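Local coordinates for exopolyphosphatase (Aquifex aeolicus, PDB 1T6C), which belongs to the Ppx/GppA phosphatases of actin-like fold and probably hydrolyses phosphoanhydride bonds, as in polyphosphate or guanosine pentaphosphate, at residues 203-209 with 288-294. Where two conformers were deposited one is given. Residues are numbered along the deposited sequence.
Sequences KKPVDTI and FEKDCLI
I209 (chi1 m, chi2 t) forms the apolar centre: its CD1 lies 3.9 Å from F288 CB and 3.6 Å from K290 CG, and its CG2 3.8 Å from L293 CB. Beside it F288 CD2 meets V206 CG2 at 4.1 Å, while K203 CA sits 4.2 Å from the F288 ring centroid and 18° off its normal, a CH-pi contact over the face. Strands 208-212 and 292-296, adjacent and parallel in a mixed sheet of this actin-like fold, are linked by a mainly helical chain returning through helix 274-288. Pairing starts here: I209 and L293 CA atoms are 4.9 Å apart, and I294 N donates to I209 O (3.0 Å, 166°). Just before it, water 2 bridges I209 N (2.9 Å) and C292 O (2.7 Å); further back, water 1 joins K204 O, V206 N and F288 O (2.8, 3.1 and 2.6 Å). E289, at phi/psi 58/44, ends the helix in a Schellman motif. K290, folded m, m, m with chi4 near 120°, donates a hydrogen bond from NZ to D207 O (3.0 Å). Outermost, extended K203 places NZ 2.6 Å from E289 OE2, a salt bridge. The separated chains thus reconverge to 5.6 Å between K203 CA and F288 CA: water and the K290 amine satisfy backbone atoms in the gap, and an ion pair closes the far edge.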
# COMPACT_ATOMS: atom_id res chain seq x y z
N LYS A 203 3.11 -3.65 -19.63
CA LYS A 203 2.45 -2.66 -20.48
C LYS A 203 1.22 -3.26 -21.15
O LYS A 203 1.29 -4.33 -21.73
CB LYS A 203 3.41 -2.15 -21.57
CG LYS A 203 2.71 -1.45 -22.73
CD LYS A 203 3.69 -0.75 -23.64
CE LYS A 203 2.99 0.29 -24.50
NZ LYS A 203 3.94 0.83 -25.50
N LYS A 204 0.10 -2.55 -21.06
CA LYS A 204 -1.16 -2.89 -21.70
C LYS A 204 -1.87 -1.54 -22.02
O LYS A 204 -1.67 -0.53 -21.32
CB LYS A 204 -2.04 -3.74 -20.76
CG LYS A 204 -1.54 -5.12 -20.48
CD LYS A 204 -2.53 -5.88 -19.60
CE LYS A 204 -1.98 -7.19 -19.06
NZ LYS A 204 -0.76 -7.74 -19.73
N PRO A 205 -2.69 -1.50 -23.07
CA PRO A 205 -3.51 -0.30 -23.29
C PRO A 205 -4.52 -0.11 -22.17
O PRO A 205 -5.28 -1.02 -21.86
CB PRO A 205 -4.24 -0.60 -24.61
CG PRO A 205 -3.49 -1.71 -25.21
CD PRO A 205 -2.94 -2.52 -24.10
N VAL A 206 -4.54 1.07 -21.57
CA VAL A 206 -5.54 1.39 -20.55
C VAL A 206 -6.09 2.79 -20.73
O VAL A 206 -5.47 3.63 -21.39
CB VAL A 206 -4.95 1.25 -19.12
CG1 VAL A 206 -4.47 -0.16 -18.92
CG2 VAL A 206 -3.86 2.25 -18.91
N ASP A 207 -7.28 3.02 -20.20
CA ASP A 207 -7.90 4.33 -20.20
C ASP A 207 -7.49 5.14 -18.99
O ASP A 207 -7.33 6.34 -19.09
CB ASP A 207 -9.42 4.21 -20.18
CG ASP A 207 -9.95 3.62 -21.47
OD1 ASP A 207 -9.65 4.23 -22.52
OD2 ASP A 207 -10.58 2.55 -21.51
N THR A 208 -7.38 4.49 -17.82
CA THR A 208 -7.18 5.20 -16.56
C THR A 208 -6.14 4.44 -15.73
O THR A 208 -6.29 3.26 -15.50
CB THR A 208 -8.48 5.25 -15.74
OG1 THR A 208 -9.56 5.80 -16.51
CG2 THR A 208 -8.32 6.17 -14.48
N ILE A 209 -5.14 5.17 -15.27
CA ILE A 209 -4.19 4.70 -14.27
C ILE A 209 -4.50 5.34 -12.94
O ILE A 209 -4.63 6.56 -12.83
CB ILE A 209 -2.75 5.00 -14.69
CG1 ILE A 209 -2.41 4.21 -15.96
CG2 ILE A 209 -1.80 4.64 -13.56
CD1 ILE A 209 -1.03 4.50 -16.52
N PHE A 288 3.42 3.09 -20.24
CA PHE A 288 2.02 2.89 -20.59
C PHE A 288 1.52 3.95 -21.58
O PHE A 288 0.37 3.90 -22.00
CB PHE A 288 1.16 2.92 -19.34
CG PHE A 288 1.12 1.63 -18.61
CD1 PHE A 288 2.20 1.22 -17.83
CD2 PHE A 288 0.02 0.81 -18.70
CE1 PHE A 288 2.16 0.00 -17.11
CE2 PHE A 288 -0.03 -0.38 -17.99
CZ PHE A 288 1.04 -0.77 -17.21
N GLU A 289 2.36 4.92 -21.87
CA GLU A 289 2.05 6.03 -22.78
C GLU A 289 0.82 6.82 -22.32
O GLU A 289 -0.07 7.15 -23.10
CB GLU A 289 1.93 5.51 -24.21
CG GLU A 289 3.20 4.85 -24.73
CD GLU A 289 2.98 4.33 -26.15
OE1 GLU A 289 2.88 5.17 -27.05
OE2 GLU A 289 2.87 3.10 -26.34
N LYS A 290 0.77 7.10 -21.00
CA LYS A 290 -0.33 7.86 -20.41
C LYS A 290 0.19 9.14 -19.81
O LYS A 290 1.25 9.18 -19.20
CB LYS A 290 -1.07 7.01 -19.36
CG LYS A 290 -1.63 5.71 -19.91
CD LYS A 290 -2.96 5.96 -20.68
CE LYS A 290 -4.10 6.27 -19.69
NZ LYS A 290 -4.74 7.61 -19.88
N ASP A 291 -0.56 10.22 -19.97
CA ASP A 291 -0.05 11.50 -19.55
C ASP A 291 -0.33 11.81 -18.08
O ASP A 291 0.17 12.79 -17.57
CB ASP A 291 -0.64 12.61 -20.40
CG ASP A 291 -0.08 12.62 -21.81
OD1 ASP A 291 1.07 12.15 -22.06
OD2 ASP A 291 -0.76 13.09 -22.73
N CYS A 292 -1.17 11.02 -17.43
CA CYS A 292 -1.52 11.30 -16.03
C CYS A 292 -2.08 10.08 -15.32
O CYS A 292 -2.47 9.09 -15.95
CB CYS A 292 -2.51 12.44 -15.93
SG CYS A 292 -4.15 12.00 -16.48
N LEU A 293 -2.14 10.20 -14.01
CA LEU A 293 -2.79 9.23 -13.17
C LEU A 293 -3.64 9.95 -12.13
O LEU A 293 -3.48 11.16 -11.91
CB LEU A 293 -1.79 8.31 -12.49
CG LEU A 293 -0.73 8.94 -11.59
CD1 LEU A 293 -1.27 9.38 -10.22
CD2 LEU A 293 0.44 7.94 -11.40
N ILE A 294 -4.54 9.21 -11.52
CA ILE A 294 -5.38 9.67 -10.43
C ILE A 294 -4.88 9.03 -9.14
O ILE A 294 -4.54 7.86 -9.13
CB ILE A 294 -6.89 9.26 -10.68
CG1 ILE A 294 -7.34 9.70 -12.07
CG2 ILE A 294 -7.81 9.88 -9.62
CD1 ILE A 294 -8.73 9.21 -12.45
O HOH W 1 -1.70 2.28 -21.78
O HOH W 2 -4.91 7.88 -16.26